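Local coordinates for protein RNase NGR3 (Nicotiana glutinosa, PDB 1VCZ) that probably cleaves RNA as an endonuclease of the RNase T2 family, and binds guanosine and adenosine monophosphates in its nucleotide sites, at residues N48-K53 against D189-P194; W54-D59 against W98-T103; L117-K122 against K182-F187. One frame throughout, in Å; residues are numbered along the deposited sequence.

Contact 1: N48-K53 against D189-P194; sequences NYENGK and DCPIFP. With 5GP (guanosine-5'-monophosphate), chain B.
Glu50 and Pro191 bring the two backbones closest, 6.2 Å between their CA atoms, where a type I beta turn from Tyr49 to Gly52 meets the irregular loop 189-194. No hydrogen bond joins the two segments, and the contact is van der Waals packing at the surface. The side chain of Glu50 crosses the Pro191 ring at about a right angle. Its CG lies 3.7 Å from Pro191 CB, and CD stays close to the same atom. With CG anti to the carbonyl carbon (chi1 -71°) and the chain extended beyond it, CG and the carboxylate group meet Pro191 CB and CG. Ile192 reaches the turn itself. Its CG1 branch runs anti to the backbone N (chi1 -173°), and CD1 ends 4.0 Å from Glu50 O and 4.2 Å from Gly52 CA. Gly52 has a positive phi, and a side chain there would collide with the carbonyl oxygen of Asn51.

The turn is braced from within. Tyr49 O accepts Gly52 N and Asn48 ND2 from opposite faces of its plane. Asn51 OD1 takes Lys53 N at 2.9 Å in an Asx turn. Using ND2 for Tyr49 O fixes the amide of Asn48 with OD1 facing the guanine of the GMP in chain B. There OD1 receives N1 at 2.6 Å and N2 more weakly at 3.0 Å. The Cys190-Cys179 disulfide ties the second loop to strand 171-181. Asn48 forms part of the guanine-binding site: the end of strand 41-48 presents its amide to the Watson-Crick edge, held by Tyr49 O of the following turn.

Contact 2: W54-D59 against W98-T103; sequences WPQNCD and WLKHGT. With 5GP (guanosine-5'-monophosphate), chain B; 5GP (guanosine-5'-monophosphate), chain C.
Asn57 and Lys100 make the central backbone bond, Asn57 N to Lys100 O at 2.8 Å, joining the loop segment 54-59 to the C-terminal end of helix 91-102. Two CA-H...O contacts flank it, from Gln56 CA to Lys100 O and from Asn57 CA to Leu99 O. Thr103 OG1 gives its proton to Leu99 O at 2.6 Å and accepts weak bonds from the backbone N of Cys58 and Asp59.

Among side chains, Gln56 and Lys100 lie side by side and point the same way. Gln56 OE1 touches Lys100 CE at 3.3 Å and takes Trp54 NE1 at 3.0 Å, almost straight (165°) and in the indole plane. This bond holds the ring against turning. The guanine of the GMP in chain B lies over one indole face, with N3 above the ring centre.

Lys100, extended throughout, carries NZ to O2' and O4' of that GMP and to O2P of the GMP in chain C. His101 NE2 donates a hydrogen bond to O2' of the chain B nucleotide at 2.6 Å, and a weak one to O1P of the other. Its ND1 meets a water that donates to Pro55 O at 2.6 Å. His101 is a predicted active-site residue, so the contact joins the tryptophan that covers the guanine to the probable catalytic helix.

The Cys58-Cys104 disulfide links the loop to the chain just after helix 91-102. On the helix side, Trp98 and His101 touch helix 109-123, while Trp54, Pro55 and His101 pack on strand 41-48.

Contact 3: L117-K122 against K182-F187; sequences LDFRKK and KTATDF
Phe119 turns the edge of its ring onto the face of Phe187 in an edge-to-face pair. The centroids are 5.0 Å apart and the planes meet at 64°. Phe119 CD2 makes the approach, 3.5 Å from Phe187 CZ and offset toward the rim of that ring. The two side chains run antiparallel past one another. Phe187 CZ therefore runs on to the helix backbone and ends 3.4 Å from Phe119 O, which lies at its edge and in its plane.

The far end of Phe119 meets the backbone of the loop. Its CZ is 3.4 Å from Ala184 O, and the carbonyl oxygen of Thr185 also lies at the ring edge. The ring is thus held between an aromatic face and a rim of peptide groups. Its CG is anti to the carbonyl carbon (chi1 -75°), which sends the ring out from helix 109-123 toward the loop. With an alanine here the Phe187 face would probably lose its aromatic partner, and a gap is likely to open beside the Ala184 and Thr185 carbonyls.

Lys122, one helical turn on, adds two touches. Its CB packs at the edge of Phe187, 3.8 Å from CE1. The extended chain then brings NZ to 3.5 Å from Thr185 O. No hydrogen bond crosses between the segments. Asp181 instead holds the loop in shape, taking the backbone N of Thr185 and Asp186. Both phenylalanines also pack on Val180, so the pair packs between helix 109-123 and strand 171-181. The join rests on the edge-to-face pair: the weakly positive ring edge of Phe119 probably suits the carbonyl oxygens, and the lysine ammonium lies near Thr185 O.

All three contacts count as surface contacts, but contact 3 alone has a buried residue, Phe119, among those that touch across it. Contacts 1 and 2 use consecutive parts of one loop after strand 41-48, and they touch where Tyr49 packs on Trp54 and Pro55. Both reach the guanosine monophosphate of chain B, one through an amide and the other through an indole face, a lysine and a histidine. Contact 3 adjoins contact 1 in sequence, yet the two do not otherwise touch. It joins helix 109-123 to the loop between strands 171-181 and 187-188. Contact 2 alone has hydrogen bonds between its segments; contact 1 is mostly aliphatic and contact 3 largely aromatic.

Contact 1: N48-K53 against D189-P194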
loop_
_atom_site.group_PDB
_atom_site.type_symbol
_atom_site.label_atom_id
_atom_site.label_comp_id
_atom_site.label_asym_id
_atom_site.label_seq_id
_atom_site.Cartn_x
_atom_site.Cartn_y
_atom_site.Cartn_z
ATOM N N ASN A 48 -6.387 -0.948 -12.831
ATOM C CA ASN A 48 -6.586 -2.384 -13.070
ATOM C C ASN A 48 -7.847 -2.649 -13.902
ATOM O O ASN A 48 -8.723 -1.793 -13.996
ATOM C CB ASN A 48 -6.750 -3.082 -11.704
ATOM C CG ASN A 48 -6.044 -4.422 -11.614
ATOM O OD1 ASN A 48 -4.854 -4.484 -11.332
ATOM N ND2 ASN A 48 -6.781 -5.515 -11.861
ATOM N N TYR A 49 -7.922 -3.835 -14.509
ATOM C CA TYR A 49 -9.112 -4.265 -15.257
ATOM C C TYR A 49 -9.841 -5.337 -14.438
ATOM O O TYR A 49 -9.223 -6.070 -13.664
ATOM C CB TYR A 49 -8.723 -4.893 -16.590
ATOM C CG TYR A 49 -7.946 -3.992 -17.501
ATOM C CD1 TYR A 49 -6.792 -4.455 -18.132
ATOM C CD2 TYR A 49 -8.400 -2.705 -17.803
ATOM C CE1 TYR A 49 -6.102 -3.669 -19.047
ATOM C CE2 TYR A 49 -7.725 -1.900 -18.724
ATOM C CZ TYR A 49 -6.571 -2.396 -19.342
ATOM O OH TYR A 49 -5.884 -1.620 -20.245
ATOM N N GLU A 50 -11.151 -5.445 -14.622
ATOM C CA GLU A 50 -11.930 -6.436 -13.904
ATOM C C GLU A 50 -11.580 -7.858 -14.330
ATOM O O GLU A 50 -11.920 -8.831 -13.642
ATOM C CB GLU A 50 -13.435 -6.160 -14.086
ATOM C CG GLU A 50 -13.885 -4.918 -13.321
ATOM C CD GLU A 50 -15.383 -4.731 -13.295
ATOM O OE1 GLU A 50 -16.127 -5.657 -13.686
ATOM O OE2 GLU A 50 -15.816 -3.649 -12.863
ATOM N N ASN A 51 -10.871 -7.988 -15.445
ATOM C CA ASN A 51 -10.473 -9.312 -15.886
ATOM C C ASN A 51 -9.163 -9.776 -15.246
ATOM O O ASN A 51 -8.668 -10.868 -15.534
ATOM C CB ASN A 51 -10.404 -9.393 -17.425
ATOM C CG ASN A 51 -9.275 -8.584 -18.024
ATOM O OD1 ASN A 51 -8.352 -8.116 -17.325
ATOM N ND2 ASN A 51 -9.326 -8.427 -19.344
ATOM N N GLY A 52 -8.599 -8.954 -14.358
ATOM C CA GLY A 52 -7.382 -9.366 -13.685
ATOM C C GLY A 52 -6.081 -8.900 -14.295
ATOM O O GLY A 52 -5.025 -9.024 -13.667
ATOM N N LYS A 53 -6.147 -8.393 -15.522
ATOM C CA LYS A 53 -4.975 -7.869 -16.190
ATOM C C LYS A 53 -5.000 -6.387 -15.854
ATOM O O LYS A 53 -5.920 -5.929 -15.179
ATOM C CB LYS A 53 -5.077 -8.089 -17.700
ATOM C CG LYS A 53 -5.088 -9.575 -18.073
ATOM C CD LYS A 53 -5.243 -9.799 -19.574
ATOM C CE LYS A 53 -5.355 -11.292 -19.885
ATOM N NZ LYS A 53 -5.704 -11.524 -21.317
ATOM N N ASP A 189 -16.262 -1.626 -3.476
ATOM C CA ASP A 189 -16.044 -3.032 -3.195
ATOM C C ASP A 189 -15.188 -3.503 -4.377
ATOM O O ASP A 189 -15.445 -3.135 -5.522
ATOM C CB ASP A 189 -17.371 -3.822 -3.181
ATOM C CG ASP A 189 -18.333 -3.354 -2.092
ATOM O OD1 ASP A 189 -17.890 -3.003 -0.978
ATOM O OD2 ASP A 189 -19.554 -3.360 -2.352
ATOM N N CYS A 190 -14.163 -4.298 -4.105
ATOM C CA CYS A 190 -13.309 -4.813 -5.170
ATOM C C CYS A 190 -14.074 -5.764 -6.092
ATOM O O CYS A 190 -14.762 -6.674 -5.615
ATOM C CB CYS A 190 -12.148 -5.595 -4.583
ATOM S SG CYS A 190 -10.849 -4.576 -3.823
ATOM N N PRO A 191 -13.985 -5.559 -7.419
ATOM C CA PRO A 191 -14.681 -6.446 -8.371
ATOM C C PRO A 191 -14.015 -7.833 -8.366
ATOM O O PRO A 191 -14.659 -8.879 -8.575
ATOM C CB PRO A 191 -14.470 -5.748 -9.725
ATOM C CG PRO A 191 -14.280 -4.319 -9.359
ATOM C CD PRO A 191 -13.468 -4.359 -8.096
ATOM N N ILE A 192 -12.709 -7.823 -8.134
ATOM C CA ILE A 192 -11.877 -9.013 -8.105
ATOM C C ILE A 192 -10.775 -8.751 -7.066
ATOM O O ILE A 192 -10.531 -7.598 -6.713
ATOM C CB ILE A 192 -11.271 -9.288 -9.531
ATOM C CG1 ILE A 192 -10.525 -10.628 -9.563
ATOM C CG2 ILE A 192 -10.318 -8.145 -9.942
ATOM C CD1 ILE A 192 -10.078 -11.080 -10.963
ATOM N N PHE A 193 -10.167 -9.817 -6.538
ATOM C CA PHE A 193 -9.088 -9.711 -5.554
ATOM C C PHE A 193 -7.924 -10.515 -6.105
ATOM O O PHE A 193 -8.116 -11.365 -6.990
ATOM C CB PHE A 193 -9.466 -10.386 -4.219
ATOM C CG PHE A 193 -10.507 -9.664 -3.419
ATOM C CD1 PHE A 193 -10.223 -8.444 -2.822
ATOM C CD2 PHE A 193 -11.769 -10.227 -3.233
ATOM C CE1 PHE A 193 -11.180 -7.786 -2.041
ATOM C CE2 PHE A 193 -12.739 -9.583 -2.457
ATOM C CZ PHE A 193 -12.443 -8.364 -1.859
ATOM N N PRO A 194 -6.697 -10.259 -5.623
ATOM C CA PRO A 194 -5.593 -11.077 -6.151
ATOM C C PRO A 194 -5.888 -12.520 -5.695
ATOM O O PRO A 194 -6.723 -12.734 -4.807
ATOM C CB PRO A 194 -4.367 -10.498 -5.449
ATOM C CG PRO A 194 -4.732 -9.028 -5.318
ATOM C CD PRO A 194 -6.190 -9.103 -4.857
HETATM P P 5GP B . 7.290 -8.797 -8.808
HETATM O O1P 5GP B . 8.771 -8.716 -8.846
HETATM O O2P 5GP B . 6.722 -9.768 -9.840
HETATM O O3P 5GP B . 6.778 -9.168 -7.363
HETATM O "O5'" 5GP B . 6.599 -7.350 -9.113
HETATM C "C5'" 5GP B . 5.158 -7.212 -9.217
HETATM C "C4'" 5GP B . 4.712 -5.827 -9.683
HETATM O "O4'" 5GP B . 3.809 -6.085 -10.838
HETATM C "C3'" 5GP B . 3.859 -4.986 -8.741
HETATM O "O3'" 5GP B . 4.604 -4.144 -7.888
HETATM C "C2'" 5GP B . 2.956 -4.189 -9.680
HETATM O "O2'" 5GP B . 3.583 -3.021 -10.223
HETATM C "C1'" 5GP B . 2.646 -5.207 -10.735
HETATM N N9 5GP B . 1.435 -6.017 -10.524
HETATM C C8 5GP B . 1.306 -7.279 -9.974
HETATM N N7 5GP B . 0.092 -7.618 -9.631
HETATM C C5 5GP B . -0.668 -6.508 -10.081
HETATM C C6 5GP B . -2.085 -6.357 -10.068
HETATM O O6 5GP B . -2.917 -7.157 -9.669
HETATM N N1 5GP B . -2.486 -5.101 -10.609
HETATM C C2 5GP B . -1.601 -4.129 -11.087
HETATM N N2 5GP B . -2.219 -3.047 -11.597
HETATM N N3 5GP B . -0.249 -4.246 -11.068
HETATM C C4 5GP B . 0.143 -5.500 -10.585
#

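Contact 2: W54-D59 against W98-T103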
loop_
_atom_site.group_PDB
_atom_site.type_symbol
_atom_site.label_atom_id
_atom_site.label_comp_id
_atom_site.label_asym_id
_atom_site.label_seq_id
_atom_site.Cartn_x
_atom_site.Cartn_y
_atom_site.Cartn_z
ATOM N N TRP A 54 -3.993 -5.645 -16.304
ATOM C CA TRP A 54 -3.924 -4.218 -15.995
ATOM C C TRP A 54 -3.021 -3.507 -16.981
ATOM O O TRP A 54 -2.163 -4.136 -17.611
ATOM C CB TRP A 54 -3.337 -4.014 -14.577
ATOM C CG TRP A 54 -1.912 -4.552 -14.417
ATOM C CD1 TRP A 54 -0.742 -3.937 -14.777
ATOM C CD2 TRP A 54 -1.553 -5.861 -13.965
ATOM N NE1 TRP A 54 0.326 -4.798 -14.582
ATOM C CE2 TRP A 54 -0.153 -5.982 -14.085
ATOM C CE3 TRP A 54 -2.290 -6.950 -13.470
ATOM C CZ2 TRP A 54 0.535 -7.158 -13.729
ATOM C CZ3 TRP A 54 -1.610 -8.115 -13.115
ATOM C CH2 TRP A 54 -0.206 -8.205 -13.249
ATOM N N PRO A 55 -3.199 -2.190 -17.130
ATOM C CA PRO A 55 -2.346 -1.423 -18.042
ATOM C C PRO A 55 -1.100 -1.027 -17.235
ATOM O O PRO A 55 -1.166 -0.924 -16.011
ATOM C CB PRO A 55 -3.212 -0.219 -18.386
ATOM C CG PRO A 55 -3.974 0.025 -17.071
ATOM C CD PRO A 55 -4.350 -1.388 -16.667
ATOM N N GLN A 56 0.036 -0.854 -17.905
ATOM C CA GLN A 56 1.251 -0.424 -17.218
ATOM C C GLN A 56 2.167 0.257 -18.217
ATOM O O GLN A 56 2.111 -0.061 -19.405
ATOM C CB GLN A 56 1.978 -1.591 -16.545
ATOM C CG GLN A 56 2.483 -2.704 -17.455
ATOM C CD GLN A 56 3.410 -3.659 -16.707
ATOM O OE1 GLN A 56 3.054 -4.197 -15.650
ATOM N NE2 GLN A 56 4.616 -3.858 -17.243
ATOM N N ASN A 57 2.977 1.206 -17.740
ATOM C CA ASN A 57 3.911 1.947 -18.609
ATOM C C ASN A 57 3.176 2.596 -19.777
ATOM O O ASN A 57 3.563 2.436 -20.940
ATOM C CB ASN A 57 4.993 1.006 -19.165
ATOM C CG ASN A 57 5.718 0.224 -18.082
ATOM O OD1 ASN A 57 5.794 -1.003 -18.143
ATOM N ND2 ASN A 57 6.273 0.928 -17.096
ATOM N N CYS A 58 2.135 3.361 -19.471
ATOM C CA CYS A 58 1.334 3.988 -20.504
ATOM C C CYS A 58 1.955 5.157 -21.262
ATOM O O CYS A 58 1.579 5.416 -22.402
ATOM C CB CYS A 58 -0.008 4.382 -19.910
ATOM S SG CYS A 58 -0.902 2.872 -19.458
ATOM N N ASP A 59 2.889 5.864 -20.642
ATOM C CA ASP A 59 3.553 6.978 -21.316
ATOM C C ASP A 59 5.009 6.937 -20.926
ATOM O O ASP A 59 5.449 7.637 -20.011
ATOM C CB ASP A 59 2.948 8.326 -20.920
ATOM C CG ASP A 59 3.584 9.504 -21.674
ATOM O OD1 ASP A 59 4.368 9.265 -22.628
ATOM O OD2 ASP A 59 3.289 10.665 -21.305
ATOM N N TRP A 98 5.055 6.201 -10.654
ATOM C CA TRP A 98 4.442 7.145 -11.577
ATOM C C TRP A 98 4.503 6.618 -13.011
ATOM O O TRP A 98 3.483 6.529 -13.700
ATOM C CB TRP A 98 5.138 8.515 -11.520
ATOM C CG TRP A 98 4.713 9.396 -12.676
ATOM C CD1 TRP A 98 5.473 9.787 -13.749
ATOM C CD2 TRP A 98 3.387 9.896 -12.923
ATOM N NE1 TRP A 98 4.693 10.494 -14.652
ATOM C CE2 TRP A 98 3.414 10.575 -14.165
ATOM C CE3 TRP A 98 2.180 9.829 -12.212
ATOM C CZ2 TRP A 98 2.275 11.184 -14.709
ATOM C CZ3 TRP A 98 1.049 10.432 -12.755
ATOM C CH2 TRP A 98 1.105 11.100 -13.992
ATOM N N LEU A 99 5.691 6.241 -13.472
ATOM C CA LEU A 99 5.818 5.763 -14.843
ATOM C C LEU A 99 5.031 4.500 -15.163
ATOM O O LEU A 99 4.324 4.446 -16.176
ATOM C CB LEU A 99 7.291 5.534 -15.189
ATOM C CG LEU A 99 8.104 6.764 -15.614
ATOM C CD1 LEU A 99 9.577 6.605 -15.176
ATOM C CD2 LEU A 99 8.001 6.924 -17.138
ATOM N N LYS A 100 5.130 3.515 -14.274
ATOM C CA LYS A 100 4.499 2.225 -14.455
ATOM C C LYS A 100 2.994 2.225 -14.293
ATOM O O LYS A 100 2.291 1.630 -15.104
ATOM C CB LYS A 100 5.086 1.195 -13.484
ATOM C CG LYS A 100 4.556 -0.214 -13.724
ATOM C CD LYS A 100 5.242 -1.252 -12.858
ATOM C CE LYS A 100 4.703 -2.635 -13.214
ATOM N NZ LYS A 100 5.314 -3.717 -12.403
ATOM N N HIS A 101 2.515 2.924 -13.263
ATOM C CA HIS A 101 1.095 2.967 -12.955
ATOM C C HIS A 101 0.421 4.343 -13.105
ATOM O O HIS A 101 -0.672 4.444 -13.659
ATOM C CB HIS A 101 0.881 2.466 -11.528
ATOM C CG HIS A 101 1.365 1.062 -11.290
ATOM N ND1 HIS A 101 0.709 -0.040 -11.794
ATOM C CD2 HIS A 101 2.402 0.584 -10.561
ATOM C CE1 HIS A 101 1.313 -1.139 -11.377
ATOM N NE2 HIS A 101 2.341 -0.790 -10.626
ATOM N N GLY A 102 1.069 5.390 -12.603
ATOM C CA GLY A 102 0.497 6.731 -12.681
ATOM C C GLY A 102 0.155 7.193 -14.089
ATOM O O GLY A 102 -0.892 7.798 -14.327
ATOM N N THR A 103 1.041 6.917 -15.037
ATOM C CA THR A 103 0.773 7.328 -16.407
ATOM C C THR A 103 -0.453 6.632 -16.991
ATOM O O THR A 103 -0.976 7.066 -18.015
ATOM C CB THR A 103 1.983 7.056 -17.332
ATOM O OG1 THR A 103 2.307 5.659 -17.310
ATOM C CG2 THR A 103 3.176 7.862 -16.884
HETATM P P 5GP B . 7.290 -8.797 -8.808
HETATM O O1P 5GP B . 8.771 -8.716 -8.846
HETATM O O2P 5GP B . 6.722 -9.768 -9.840
HETATM O O3P 5GP B . 6.778 -9.168 -7.363
HETATM O "O5'" 5GP B . 6.599 -7.350 -9.113
HETATM C "C5'" 5GP B . 5.158 -7.212 -9.217
HETATM C "C4'" 5GP B . 4.712 -5.827 -9.683
HETATM O "O4'" 5GP B . 3.809 -6.085 -10.838
HETATM C "C3'" 5GP B . 3.859 -4.986 -8.741
HETATM O "O3'" 5GP B . 4.604 -4.144 -7.888
HETATM C "C2'" 5GP B . 2.956 -4.189 -9.680
HETATM O "O2'" 5GP B . 3.583 -3.021 -10.223
HETATM C "C1'" 5GP B . 2.646 -5.207 -10.735
HETATM N N9 5GP B . 1.435 -6.017 -10.524
HETATM C C8 5GP B . 1.306 -7.279 -9.974
HETATM N N7 5GP B . 0.092 -7.618 -9.631
HETATM C C5 5GP B . -0.668 -6.508 -10.081
HETATM C C6 5GP B . -2.085 -6.357 -10.068
HETATM O O6 5GP B . -2.917 -7.157 -9.669
HETATM N N1 5GP B . -2.486 -5.101 -10.609
HETATM C C2 5GP B . -1.601 -4.129 -11.087
HETATM N N2 5GP B . -2.219 -3.047 -11.597
HETATM N N3 5GP B . -0.249 -4.246 -11.068
HETATM C C4 5GP B . 0.143 -5.500 -10.585
HETATM P P 5GP C . 5.750 -1.528 -8.822
HETATM O O1P 5GP C . 4.465 -1.622 -8.107
HETATM O O2P 5GP C . 6.146 -2.786 -9.584
HETATM O O3P 5GP C . 5.760 -0.287 -9.788
HETATM O "O5'" 5GP C . 6.972 -1.231 -7.790
HETATM C "C5'" 5GP C . 7.492 -2.273 -6.949
HETATM C "C4'" 5GP C . 9.008 -2.297 -6.935
HETATM O "O4'" 5GP C . 9.380 -1.174 -6.065
HETATM C "C3'" 5GP C . 9.690 -3.516 -6.330
HETATM O "O3'" 5GP C . 10.107 -4.451 -7.310
HETATM C "C2'" 5GP C . 10.893 -2.995 -5.536
HETATM O "O2'" 5GP C . 12.148 -3.221 -6.219
HETATM C "C1'" 5GP C . 10.587 -1.507 -5.344
HETATM N N9 5GP C . 10.499 -0.955 -3.958
HETATM C C8 5GP C . 11.211 0.071 -3.392
HETATM N N7 5GP C . 10.988 0.276 -2.113
HETATM C C5 5GP C . 9.955 -0.644 -1.830
HETATM C C6 5GP C . 9.256 -0.838 -0.591
HETATM O O6 5GP C . 9.364 -0.190 0.436
HETATM N N1 5GP C . 8.339 -1.938 -0.661
HETATM C C2 5GP C . 8.062 -2.648 -1.838
HETATM N N2 5GP C . 7.114 -3.611 -1.690
HETATM N N3 5GP C . 8.672 -2.416 -3.040
HETATM C C4 5GP C . 9.636 -1.410 -2.945
HETATM O O HOH W 1 -1.595 -0.294 -13.520
#

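Contact 3: L117-K122 against K182-F187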
loop_
_atom_site.group_PDB
_atom_site.type_symbol
_atom_site.label_atom_id
_atom_site.label_comp_id
_atom_site.label_asym_id
_atom_site.label_seq_id
_atom_site.Cartn_x
_atom_site.Cartn_y
_atom_site.Cartn_z
ATOM N N LEU A 117 -1.996 9.663 -1.027
ATOM C CA LEU A 117 -1.920 10.186 0.332
ATOM C C LEU A 117 -3.298 10.298 0.992
ATOM O O LEU A 117 -3.464 9.942 2.167
ATOM C CB LEU A 117 -1.258 11.575 0.325
ATOM C CG LEU A 117 0.206 11.617 -0.131
ATOM C CD1 LEU A 117 0.616 13.076 -0.400
ATOM C CD2 LEU A 117 1.076 10.997 0.949
ATOM N N ASP A 118 -4.263 10.830 0.256
ATOM C CA ASP A 118 -5.629 10.981 0.759
ATOM C C ASP A 118 -6.261 9.628 1.094
ATOM O O ASP A 118 -6.912 9.468 2.139
ATOM C CB ASP A 118 -6.491 11.707 -0.271
ATOM C CG ASP A 118 -6.106 13.186 -0.431
ATOM O OD1 ASP A 118 -5.280 13.676 0.380
ATOM O OD2 ASP A 118 -6.642 13.849 -1.360
ATOM N N PHE A 119 -6.094 8.646 0.215
ATOM C CA PHE A 119 -6.660 7.328 0.522
ATOM C C PHE A 119 -5.941 6.600 1.661
ATOM O O PHE A 119 -6.559 5.796 2.366
ATOM C CB PHE A 119 -6.722 6.467 -0.757
ATOM C CG PHE A 119 -7.833 6.877 -1.678
ATOM C CD1 PHE A 119 -7.575 7.425 -2.928
ATOM C CD2 PHE A 119 -9.157 6.781 -1.257
ATOM C CE1 PHE A 119 -8.611 7.878 -3.743
ATOM C CE2 PHE A 119 -10.206 7.234 -2.073
ATOM C CZ PHE A 119 -9.925 7.789 -3.327
ATOM N N ARG A 120 -4.644 6.862 1.861
ATOM C CA ARG A 120 -3.950 6.218 2.964
ATOM C C ARG A 120 -4.568 6.778 4.257
ATOM O O ARG A 120 -4.855 6.042 5.200
ATOM C CB ARG A 120 -2.440 6.531 2.970
ATOM C CG ARG A 120 -1.672 5.659 3.971
ATOM C CD ARG A 120 -0.306 6.260 4.339
ATOM N NE ARG A 120 -0.502 7.439 5.176
ATOM C CZ ARG A 120 -0.674 7.404 6.495
ATOM N NH1 ARG A 120 -0.662 6.253 7.144
ATOM N NH2 ARG A 120 -0.902 8.531 7.160
ATOM N N LYS A 121 -4.777 8.089 4.286
ATOM C CA LYS A 121 -5.356 8.723 5.474
ATOM C C LYS A 121 -6.801 8.288 5.702
ATOM O O LYS A 121 -7.196 7.997 6.830
ATOM C CB LYS A 121 -5.299 10.255 5.351
ATOM C CG LYS A 121 -3.883 10.831 5.229
ATOM C CD LYS A 121 -3.912 12.370 5.103
ATOM C CE LYS A 121 -2.521 13.024 5.247
ATOM N NZ LYS A 121 -1.544 12.731 4.141
ATOM N N LYS A 122 -7.590 8.236 4.636
ATOM C CA LYS A 122 -8.982 7.840 4.762
ATOM C C LYS A 122 -9.108 6.425 5.295
ATOM O O LYS A 122 -9.889 6.180 6.213
ATOM C CB LYS A 122 -9.710 7.928 3.421
ATOM C CG LYS A 122 -10.064 9.332 2.949
ATOM C CD LYS A 122 -10.698 9.250 1.555
ATOM C CE LYS A 122 -10.915 10.627 0.935
ATOM N NZ LYS A 122 -11.384 10.507 -0.478
ATOM N N LYS A 182 -12.586 4.262 -10.570
ATOM C CA LYS A 182 -11.714 4.783 -11.626
ATOM C C LYS A 182 -11.506 6.286 -11.646
ATOM O O LYS A 182 -10.528 6.759 -12.223
ATOM C CB LYS A 182 -12.188 4.304 -13.001
ATOM C CG LYS A 182 -13.427 4.994 -13.516
ATOM C CD LYS A 182 -13.607 4.690 -14.993
ATOM C CE LYS A 182 -14.259 3.342 -15.184
ATOM N NZ LYS A 182 -15.609 3.356 -14.564
ATOM N N THR A 183 -12.394 7.041 -11.011
ATOM C CA THR A 183 -12.200 8.494 -10.962
ATOM C C THR A 183 -11.430 8.887 -9.709
ATOM O O THR A 183 -11.265 10.084 -9.424
ATOM C CB THR A 183 -13.533 9.279 -10.937
ATOM O OG1 THR A 183 -14.155 9.118 -9.655
ATOM C CG2 THR A 183 -14.465 8.788 -12.026
ATOM N N ALA A 184 -10.960 7.886 -8.961
ATOM C CA ALA A 184 -10.189 8.097 -7.736
ATOM C C ALA A 184 -10.932 8.955 -6.715
ATOM O O ALA A 184 -10.328 9.773 -6.026
ATOM C CB ALA A 184 -8.805 8.743 -8.063
ATOM N N THR A 185 -12.238 8.753 -6.615
ATOM C CA THR A 185 -13.048 9.537 -5.684
ATOM C C THR A 185 -13.349 8.809 -4.363
ATOM O O THR A 185 -13.209 9.388 -3.282
ATOM C CB THR A 185 -14.360 9.932 -6.350
ATOM O OG1 THR A 185 -14.077 10.655 -7.551
ATOM C CG2 THR A 185 -15.211 10.790 -5.421
ATOM N N ASP A 186 -13.739 7.541 -4.448
ATOM C CA ASP A 186 -14.056 6.772 -3.245
ATOM C C ASP A 186 -13.594 5.329 -3.264
ATOM O O ASP A 186 -13.250 4.775 -4.314
ATOM C CB ASP A 186 -15.569 6.730 -3.007
ATOM C CG ASP A 186 -16.131 8.058 -2.565
ATOM O OD1 ASP A 186 -16.386 8.912 -3.432
ATOM O OD2 ASP A 186 -16.307 8.245 -1.342
ATOM N N PHE A 187 -13.601 4.721 -2.084
ATOM C CA PHE A 187 -13.301 3.306 -1.972
ATOM C C PHE A 187 -14.567 2.629 -2.477
ATOM O O PHE A 187 -15.676 3.176 -2.333
ATOM C CB PHE A 187 -13.072 2.906 -0.515
ATOM C CG PHE A 187 -11.757 3.372 0.040
ATOM C CD1 PHE A 187 -11.705 4.263 1.113
ATOM C CD2 PHE A 187 -10.564 2.896 -0.502
ATOM C CE1 PHE A 187 -10.475 4.670 1.635
ATOM C CE2 PHE A 187 -9.338 3.292 0.006
ATOM C CZ PHE A 187 -9.297 4.185 1.084
#